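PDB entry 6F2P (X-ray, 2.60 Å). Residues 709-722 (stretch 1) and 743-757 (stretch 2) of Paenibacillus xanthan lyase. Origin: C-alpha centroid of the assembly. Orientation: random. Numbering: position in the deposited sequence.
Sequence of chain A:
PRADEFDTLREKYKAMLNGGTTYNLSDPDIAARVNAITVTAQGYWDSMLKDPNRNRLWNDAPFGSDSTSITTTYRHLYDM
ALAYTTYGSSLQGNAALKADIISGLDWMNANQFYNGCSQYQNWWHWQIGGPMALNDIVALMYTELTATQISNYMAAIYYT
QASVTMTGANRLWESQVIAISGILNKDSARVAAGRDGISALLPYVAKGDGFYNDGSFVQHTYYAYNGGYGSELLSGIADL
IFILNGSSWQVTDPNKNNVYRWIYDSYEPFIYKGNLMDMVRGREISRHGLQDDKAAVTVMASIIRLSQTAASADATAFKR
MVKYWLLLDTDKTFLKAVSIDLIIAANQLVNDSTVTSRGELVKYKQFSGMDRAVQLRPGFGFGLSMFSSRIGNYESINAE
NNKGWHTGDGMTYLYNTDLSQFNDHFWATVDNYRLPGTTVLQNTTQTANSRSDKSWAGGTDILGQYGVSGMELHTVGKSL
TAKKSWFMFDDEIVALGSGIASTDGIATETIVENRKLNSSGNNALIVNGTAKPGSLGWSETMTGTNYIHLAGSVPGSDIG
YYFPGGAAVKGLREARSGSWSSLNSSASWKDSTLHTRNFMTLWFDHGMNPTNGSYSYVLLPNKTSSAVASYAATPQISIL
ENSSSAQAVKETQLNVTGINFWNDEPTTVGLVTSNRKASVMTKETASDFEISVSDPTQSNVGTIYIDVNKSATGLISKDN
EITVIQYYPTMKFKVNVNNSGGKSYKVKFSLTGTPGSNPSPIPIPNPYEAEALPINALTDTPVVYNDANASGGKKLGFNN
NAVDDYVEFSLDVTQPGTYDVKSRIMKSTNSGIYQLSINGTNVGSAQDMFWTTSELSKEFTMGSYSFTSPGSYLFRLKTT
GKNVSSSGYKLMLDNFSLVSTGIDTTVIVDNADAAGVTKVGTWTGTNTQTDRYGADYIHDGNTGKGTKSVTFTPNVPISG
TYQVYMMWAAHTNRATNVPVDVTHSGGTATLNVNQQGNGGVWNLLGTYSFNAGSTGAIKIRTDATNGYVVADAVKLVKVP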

ATOM      1  N   ASN A 709       4.966 -24.938  -6.673  1.00 25.46           N
ATOM      2  CA  ASN A 709       5.345 -26.340  -6.770  1.00 20.85           C
ATOM      3  C   ASN A 709       4.154 -27.262  -7.018  1.00 25.66           C
ATOM      4  O   ASN A 709       3.838 -28.124  -6.195  1.00 25.13           O
ATOM      5  CB  ASN A 709       6.082 -26.759  -5.496  1.00 19.68           C
ATOM      6  CG  ASN A 709       6.940 -27.986  -5.701  1.00 21.71           C
ATOM      7  OD1 ASN A 709       6.972 -28.544  -6.787  1.00 27.69           O
ATOM      8  ND2 ASN A 709       7.651 -28.405  -4.660  1.00 23.75           N
ATOM      9  N   LYS A 710       3.500 -27.073  -8.158  1.00 25.39           N
ATOM     10  CA  LYS A 710       2.364 -27.900  -8.549  1.00 21.73           C
ATOM     11  C   LYS A 710       2.120 -27.784 -10.043  1.00 24.54           C
ATOM     12  O   LYS A 710       2.358 -26.737 -10.646  1.00 27.98           O
ATOM     13  CB  LYS A 710       1.098 -27.508  -7.791  1.00 18.28           C
ATOM     14  CG  LYS A 710       0.024 -28.549  -7.885  1.00 20.11           C
ATOM     15  CD  LYS A 710      -1.298 -28.089  -7.312  1.00 26.77           C
ATOM     16  CE  LYS A 710      -1.913 -29.198  -6.477  1.00 38.32           C
ATOM     17  NZ  LYS A 710      -1.124 -29.418  -5.217  1.00 34.35           N
ATOM     18  N   SER A 711       1.641 -28.869 -10.634  1.00 25.22           N
ATOM     19  CA  SER A 711       1.422 -28.936 -12.069  1.00 22.62           C
ATOM     20  C   SER A 711       0.096 -28.298 -12.447  1.00 19.90           C
ATOM     21  O   SER A 711      -0.929 -28.576 -11.830  1.00 19.37           O
ATOM     22  CB  SER A 711       1.442 -30.396 -12.526  1.00 19.54           C
ATOM     23  OG  SER A 711       1.306 -30.487 -13.931  1.00 38.01           O
ATOM     24  N   ALA A 712       0.123 -27.439 -13.461  1.00 19.05           N
ATOM     25  CA  ALA A 712      -1.107 -26.897 -14.029  1.00 22.46           C
ATOM     26  C   ALA A 712      -1.240 -27.300 -15.497  1.00 25.14           C
ATOM     27  O   ALA A 712      -0.257 -27.646 -16.151  1.00 30.27           O
ATOM     28  CB  ALA A 712      -1.149 -25.392 -13.884  1.00 21.09           C
ATOM     29  N   THR A 713      -2.463 -27.249 -16.008  1.00 25.93           N
ATOM     30  CA  THR A 713      -2.741 -27.688 -17.367  1.00 26.37           C
ATOM     31  C   THR A 713      -2.728 -26.512 -18.333  1.00 28.41           C
ATOM     32  O   THR A 713      -2.458 -26.671 -19.521  1.00 29.36           O
ATOM     33  CB  THR A 713      -4.105 -28.377 -17.447  1.00 24.53           C
ATOM     34  OG1 THR A 713      -5.128 -27.446 -17.074  1.00 23.41           O
ATOM     35  CG2 THR A 713      -4.139 -29.562 -16.510  1.00 22.65           C
ATOM     36  N   GLY A 714      -3.011 -25.322 -17.820  1.00 28.07           N
ATOM     37  CA  GLY A 714      -2.965 -24.135 -18.647  1.00 27.71           C
ATOM     38  C   GLY A 714      -3.406 -22.899 -17.900  1.00 25.87           C
ATOM     39  O   GLY A 714      -3.386 -22.858 -16.674  1.00 25.50           O
ATOM     40  N   LEU A 715      -3.823 -21.892 -18.651  1.00 28.14           N
ATOM     41  CA  LEU A 715      -4.187 -20.613 -18.073  1.00 17.15           C
ATOM     42  C   LEU A 715      -5.694 -20.391 -18.096  1.00 18.62           C
ATOM     43  O   LEU A 715      -6.377 -20.788 -19.032  1.00 27.77           O
ATOM     44  CB  LEU A 715      -3.483 -19.490 -18.831  1.00 18.29           C
ATOM     45  CG  LEU A 715      -3.655 -18.097 -18.242  1.00 24.05           C
ATOM     46  CD1 LEU A 715      -3.090 -18.065 -16.828  1.00 17.38           C
ATOM     47  CD2 LEU A 715      -2.997 -17.054 -19.128  1.00 17.82           C
ATOM     48  N   ILE A 716      -6.215 -19.770 -17.048  1.00 25.68           N
ATOM     49  CA  ILE A 716      -7.601 -19.349 -17.044  1.00 20.00           C
ATOM     50  C   ILE A 716      -7.665 -17.842 -17.203  1.00 24.29           C
ATOM     51  O   ILE A 716      -8.376 -17.343 -18.063  1.00 28.40           O
ATOM     52  CB  ILE A 716      -8.322 -19.771 -15.771  1.00 20.04           C
ATOM     53  CG1 ILE A 716      -8.395 -21.291 -15.703  1.00 22.73           C
ATOM     54  CG2 ILE A 716      -9.722 -19.194 -15.751  1.00 17.34           C
ATOM     55  CD1 ILE A 716      -9.091 -21.819 -14.477  1.00 22.60           C
ATOM     56  N   SER A 717      -6.913 -17.116 -16.383  1.00 21.68           N
ATOM     57  CA  SER A 717      -6.891 -15.655 -16.469  1.00 22.11           C
ATOM     58  C   SER A 717      -5.660 -15.066 -15.803  1.00 23.46           C
ATOM     59  O   SER A 717      -4.979 -15.742 -15.034  1.00 26.86           O
ATOM     60  CB  SER A 717      -8.145 -15.058 -15.847  1.00 16.11           C
ATOM     61  OG  SER A 717      -8.314 -15.537 -14.526  1.00 36.10           O
ATOM     62  N   LYS A 718      -5.375 -13.802 -16.101  1.00 20.25           N
ATOM     63  CA  LYS A 718      -4.201 -13.149 -15.545  1.00 21.69           C
ATOM     64  C   LYS A 718      -4.258 -11.633 -15.699  1.00 25.53           C
ATOM     65  O   LYS A 718      -4.811 -11.118 -16.669  1.00 27.05           O
ATOM     66  CB  LYS A 718      -2.920 -13.699 -16.184  1.00 20.82           C
ATOM     67  CG  LYS A 718      -2.550 -13.081 -17.522  1.00 22.26           C
ATOM     68  CD  LYS A 718      -1.169 -13.534 -17.992  1.00 18.75           C
ATOM     69  CE  LYS A 718      -0.702 -12.696 -19.166  1.00 19.71           C
ATOM     70  NZ  LYS A 718      -0.972 -11.234 -18.928  1.00 26.54           N
ATOM     71  N   ASP A 719      -3.692 -10.921 -14.728  1.00 26.76           N
ATOM     72  CA  ASP A 719      -3.547  -9.478 -14.833  1.00 22.41           C
ATOM     73  C   ASP A 719      -2.456  -9.170 -15.842  1.00 23.85           C
ATOM     74  O   ASP A 719      -1.660 -10.045 -16.187  1.00 24.43           O
ATOM     75  CB  ASP A 719      -3.206  -8.866 -13.472  1.00 25.66           C
ATOM     76  CG  ASP A 719      -4.422  -8.724 -12.572  1.00 31.54           C
ATOM     77  OD1 ASP A 719      -5.519  -8.432 -13.088  1.00 39.13           O
ATOM     78  OD2 ASP A 719      -4.283  -8.893 -11.343  1.00 38.23           O
ATOM     79  N   ASN A 720      -2.420  -7.927 -16.311  1.00 26.66           N
ATOM     80  CA  ASN A 720      -1.504  -7.531 -17.378  1.00 25.74           C
ATOM     81  C   ASN A 720      -0.038  -7.837 -17.097  1.00 31.40           C
ATOM     82  O   ASN A 720       0.652  -8.441 -17.920  1.00 37.46           O
ATOM     83  CB  ASN A 720      -1.638  -6.042 -17.667  1.00 33.38           C
ATOM     84  CG  ASN A 720      -3.055  -5.637 -17.957  1.00 40.97           C
ATOM     85  OD1 ASN A 720      -3.508  -4.559 -17.533  1.00 42.53           O
ATOM     86  ND2 ASN A 720      -3.777  -6.496 -18.684  1.00 28.35           N
ATOM     87  N   GLU A 721       0.436  -7.421 -15.931  1.00 26.42           N
ATOM     88  CA  GLU A 721       1.866  -7.446 -15.652  1.00 22.72           C
ATOM     89  C   GLU A 721       2.400  -8.841 -15.316  1.00 22.07           C
ATOM     90  O   GLU A 721       3.585  -9.004 -15.020  1.00 24.60           O
ATOM     91  CB  GLU A 721       2.205  -6.428 -14.561  1.00 26.51           C
ATOM     92  CG  GLU A 721       1.791  -5.004 -14.926  1.00 24.16           C
ATOM     93  CD  GLU A 721       2.314  -4.584 -16.297  1.00 35.11           C
ATOM     94  OE1 GLU A 721       3.502  -4.840 -16.593  1.00 33.56           O
ATOM     95  OE2 GLU A 721       1.537  -4.005 -17.084  1.00 36.87           O
ATOM     96  N   ILE A 722       1.526  -9.841 -15.380  1.00 21.77           N
ATOM     97  CA  ILE A 722       1.929 -11.233 -15.209  1.00 21.54           C
ATOM     98  C   ILE A 722       2.430 -11.825 -16.525  1.00 19.28           C
ATOM     99  O   ILE A 722       1.798 -11.666 -17.563  1.00 24.30           O
ATOM    100  CB  ILE A 722       0.758 -12.115 -14.737  1.00 22.62           C
ATOM    101  CG1 ILE A 722       0.154 -11.579 -13.441  1.00 21.91           C
ATOM    102  CG2 ILE A 722       1.223 -13.556 -14.549  1.00 19.37           C
ATOM    103  CD1 ILE A 722       1.043 -11.763 -12.257  1.00 18.86           C
ATOM    104  N   LYS A 743       0.040  -2.390  -5.193  1.00 16.76           N
ATOM    105  CA  LYS A 743      -1.203  -3.050  -5.591  1.00 15.15           C
ATOM    106  C   LYS A 743      -0.987  -4.523  -5.867  1.00 17.22           C
ATOM    107  O   LYS A 743       0.147  -4.999  -5.913  1.00 19.80           O
ATOM    108  CB  LYS A 743      -1.823  -2.388  -6.818  1.00 19.05           C
ATOM    109  CG  LYS A 743      -1.085  -2.637  -8.109  1.00 17.27           C
ATOM    110  CD  LYS A 743      -1.960  -2.253  -9.275  1.00 21.13           C
ATOM    111  CE  LYS A 743      -1.230  -2.412 -10.592  1.00 29.92           C
ATOM    112  NZ  LYS A 743      -2.102  -2.037 -11.742  1.00 34.71           N
ATOM    113  N   SER A 744      -2.085  -5.241  -6.066  1.00 19.46           N
ATOM    114  CA  SER A 744      -2.034  -6.684  -6.255  1.00 18.88           C
ATOM    115  C   SER A 744      -2.178  -7.136  -7.710  1.00 23.47           C
ATOM    116  O   SER A 744      -2.997  -6.607  -8.462  1.00 26.54           O
ATOM    117  CB  SER A 744      -3.111  -7.348  -5.408  1.00 19.63           C
ATOM    118  OG  SER A 744      -2.809  -7.208  -4.032  1.00 23.98           O
ATOM    119  N   TYR A 745      -1.380  -8.140  -8.075  1.00 24.33           N
ATOM    120  CA  TYR A 745      -1.439  -8.787  -9.381  1.00 19.38           C
ATOM    121  C   TYR A 745      -1.856 -10.253  -9.246  1.00 22.26           C
ATOM    122  O   TYR A 745      -1.246 -10.998  -8.475  1.00 22.82           O
ATOM    123  CB  TYR A 745      -0.071  -8.731 -10.029  1.00 16.54           C
ATOM    124  CG  TYR A 745       0.514  -7.344 -10.087  1.00 21.48           C
ATOM    125  CD1 TYR A 745       1.333  -6.867  -9.067  1.00 20.65           C
ATOM    126  CD2 TYR A 745       0.255  -6.515 -11.163  1.00 21.32           C
ATOM    127  CE1 TYR A 745       1.879  -5.600  -9.123  1.00 19.06           C
ATOM    128  CE2 TYR A 745       0.795  -5.250 -11.231  1.00 22.25           C
ATOM    129  CZ  TYR A 745       1.604  -4.795 -10.209  1.00 23.17           C
ATOM    130  OH  TYR A 745       2.131  -3.526 -10.284  1.00 26.65           O
ATOM    131  N   LYS A 746      -2.869 -10.673 -10.004  1.00 21.89           N
ATOM    132  CA  LYS A 746      -3.414 -12.024  -9.874  1.00 18.83           C
ATOM    133  C   LYS A 746      -3.290 -12.867 -11.142  1.00 27.15           C
ATOM    134  O   LYS A 746      -3.349 -12.351 -12.257  1.00 30.19           O
ATOM    135  CB  LYS A 746      -4.880 -11.978  -9.424  1.00 21.80           C
ATOM    136  CG  LYS A 746      -5.081 -11.576  -7.967  1.00 19.56           C
ATOM    137  CD  LYS A 746      -6.554 -11.313  -7.671  1.00 22.89           C
ATOM    138  CE  LYS A 746      -6.799 -10.956  -6.206  1.00 22.06           C
ATOM    139  NZ  LYS A 746      -5.942  -9.831  -5.743  1.00 21.79           N
ATOM    140  N   VAL A 747      -3.118 -14.172 -10.950  1.00 21.91           N
ATOM    141  CA  VAL A 747      -3.113 -15.130 -12.042  1.00 14.48           C
ATOM    142  C   VAL A 747      -3.836 -16.396 -11.583  1.00 20.31           C
ATOM    143  O   VAL A 747      -3.670 -16.837 -10.451  1.00 22.49           O
ATOM    144  CB  VAL A 747      -1.673 -15.452 -12.520  1.00 21.27           C
ATOM    145  CG1 VAL A 747      -0.843 -16.078 -11.407  1.00 16.09           C
ATOM    146  CG2 VAL A 747      -1.697 -16.370 -13.742  1.00 24.70           C
ATOM    147  N   LYS A 748      -4.666 -16.962 -12.452  1.00 24.10           N
ATOM    148  CA  LYS A 748      -5.402 -18.176 -12.118  1.00 21.68           C
ATOM    149  C   LYS A 748      -5.126 -19.273 -13.145  1.00 25.64           C
ATOM    150  O   LYS A 748      -5.424 -19.133 -14.338  1.00 24.77           O
ATOM    151  CB  LYS A 748      -6.906 -17.901 -11.988  1.00 22.75           C
ATOM    152  CG  LYS A 748      -7.732 -19.150 -11.677  1.00 26.23           C
ATOM    153  CD  LYS A 748      -9.028 -18.822 -10.942  1.00 31.04           C
ATOM    154  CE  LYS A 748      -9.903 -17.861 -11.733  1.00 49.67           C
ATOM    155  NZ  LYS A 748     -11.264 -17.680 -11.139  1.00 39.84           N
ATOM    156  N   PHE A 749      -4.542 -20.364 -12.667  1.00 24.06           N
ATOM    157  CA  PHE A 749      -4.169 -21.477 -13.516  1.00 17.31           C
ATOM    158  C   PHE A 749      -5.240 -22.563 -13.511  1.00 23.97           C
ATOM    159  O   PHE A 749      -5.962 -22.730 -12.530  1.00 25.90           O
ATOM    160  CB  PHE A 749      -2.855 -22.063 -13.021  1.00 15.09           C
ATOM    161  CG  PHE A 749      -1.659 -21.212 -13.322  1.00 18.95           C
ATOM    162  CD1 PHE A 749      -1.026 -21.295 -14.554  1.00 17.10           C
ATOM    163  CD2 PHE A 749      -1.155 -20.337 -12.371  1.00 21.22           C
ATOM    164  CE1 PHE A 749       0.093 -20.516 -14.834  1.00 19.76           C
ATOM    165  CE2 PHE A 749      -0.037 -19.553 -12.644  1.00 17.64           C
ATOM    166  CZ  PHE A 749       0.588 -19.642 -13.877  1.00 18.54           C
ATOM    167  N   SER A 750      -5.339 -23.307 -14.608  1.00 20.16           N
ATOM    168  CA  SER A 750      -6.224 -24.463 -14.650  1.00 18.33           C
ATOM    169  C   SER A 750      -5.476 -25.704 -14.165  1.00 19.36           C
ATOM    170  O   SER A 750      -4.283 -25.856 -14.417  1.00 21.16           O
ATOM    171  CB  SER A 750      -6.757 -24.677 -16.065  1.00 26.84           C
ATOM    172  OG  SER A 750      -5.700 -24.902 -16.983  1.00 31.55           O
ATOM    173  N   LEU A 751      -6.172 -26.592 -13.467  1.00 21.92           N
ATOM    174  CA  LEU A 751      -5.536 -27.808 -12.964  1.00 28.28           C
ATOM    175  C   LEU A 751      -6.060 -29.066 -13.651  1.00 29.49           C
ATOM    176  O   LEU A 751      -5.498 -30.148 -13.490  1.00 25.83           O
ATOM    177  CB  LEU A 751      -5.737 -27.932 -11.455  1.00 25.79           C
ATOM    178  CG  LEU A 751      -5.061 -26.884 -10.574  1.00 26.66           C
ATOM    179  CD1 LEU A 751      -5.272 -27.219  -9.101  1.00 31.51           C
ATOM    180  CD2 LEU A 751      -3.581 -26.787 -10.897  1.00 21.42           C
ATOM    181  N   THR A 752      -7.142 -28.917 -14.408  1.00 31.70           N
ATOM    182  CA  THR A 752      -7.748 -30.047 -15.104  1.00 30.76           C
ATOM    183  C   THR A 752      -7.887 -29.794 -16.603  1.00 36.68           C
ATOM    184  O   THR A 752      -7.541 -28.718 -17.111  1.00 32.09           O
ATOM    185  CB  THR A 752      -9.144 -30.381 -14.546  1.00 32.42           C
ATOM    186  OG1 THR A 752     -10.005 -29.242 -14.697  1.00 29.75           O
ATOM    187  CG2 THR A 752      -9.059 -30.789 -13.075  1.00 19.37           C
ATOM    188  N   GLY A 753      -8.412 -30.796 -17.302  1.00 44.93           N
ATOM    189  CA  GLY A 753      -8.510 -30.751 -18.747  1.00 36.89           C
ATOM    190  C   GLY A 753      -7.282 -31.379 -19.380  1.00 43.07           C
ATOM    191  O   GLY A 753      -6.436 -31.971 -18.694  1.00 32.88           O
ATOM    192  N   THR A 754      -7.187 -31.260 -20.698  1.00 44.33           N
ATOM    193  CA  THR A 754      -6.007 -31.725 -21.403  1.00 43.98           C
ATOM    194  C   THR A 754      -4.944 -30.640 -21.317  1.00 35.42           C
ATOM    195  O   THR A 754      -5.233 -29.472 -21.576  1.00 36.75           O
ATOM    196  CB  THR A 754      -6.334 -32.080 -22.874  1.00 51.54           C
ATOM    197  OG1 THR A 754      -6.737 -33.454 -22.946  1.00 59.30           O
ATOM    198  CG2 THR A 754      -5.125 -31.862 -23.790  1.00 41.07           C
ATOM    199  N   PRO A 755      -3.717 -31.018 -20.921  1.00 29.85           N
ATOM    200  CA  PRO A 755      -2.615 -30.057 -20.851  1.00 29.83           C
ATOM    201  C   PRO A 755      -2.436 -29.321 -22.167  1.00 33.82           C
ATOM    202  O   PRO A 755      -2.421 -29.955 -23.224  1.00 38.01           O
ATOM    203  CB  PRO A 755      -1.396 -30.938 -20.578  1.00 21.07           C
ATOM    204  CG  PRO A 755      -1.947 -32.111 -19.854  1.00 30.17           C
ATOM    205  CD  PRO A 755      -3.327 -32.345 -20.413  1.00 29.43           C
ATOM    206  N   GLY A 756      -2.341 -27.996 -22.097  1.00 31.22           N
ATOM    207  CA  GLY A 756      -1.992 -27.190 -23.249  1.00 30.90           C
ATOM    208  C   GLY A 756      -0.485 -27.149 -23.353  1.00 28.52           C
ATOM    209  O   GLY A 756       0.211 -27.876 -22.645  1.00 29.08           O
ATOM    210  N   SER A 757       0.032 -26.292 -24.221  1.00 32.13           N
ATOM    211  CA  SER A 757       1.473 -26.211 -24.403  1.00 29.65           C
ATOM    212  C   SER A 757       2.120 -25.271 -23.397  1.00 32.26           C
ATOM    213  O   SER A 757       1.596 -24.194 -23.115  1.00 34.69           O
ATOM    214  CB  SER A 757       1.809 -25.766 -25.827  1.00 30.44           C
ATOM    215  OG  SER A 757       1.470 -26.769 -26.771  1.00 42.36           O
TER

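The antiparallel pairing of these two segments slips by one residue between Leu715 and Ser717, and a single carbonyl absorbs the slip: Lys748 O accepts from both Ile716 N (2.9 Å) and Ser717 N (3.2 Å). This is a beta bulge, with the chain turning a corner at Ile716. Regular pairing frames it, Ser750 N donating to Gly714 O at 2.9 Å before the bulge and Lys748 N to Ser717 O at 2.9 Å after it.

At one end, Thr713 is gripped through backbone and side chain together. Its N donates to Ser750 O (2.8 Å) and its O accepts from Gly756 N (2.9 Å), while a hydroxyl relay runs from Ser750 OG to Thr713 OG1 (2.6 Å) and on from Thr713 OG1 to Thr752 O (2.7 Å). The relay ties the strand's last residue to the loop that follows.

At the other end, a side chain takes over the backbone's role. Asp719 N still donates to Lys746 O (2.9 Å), but Lys746 N is met by the carboxylate oxygen Asp719 OD2 at 2.6 Å, just as a type I turn begins at Asp719.

Apolar contacts fill in between: Leu715 CD1 lies 3.8 Å from Val747 CG2, although the CA-to-CB bond of Leu715 points away, and Ile722 CG2 sits 4.0 Å from Val747 CB.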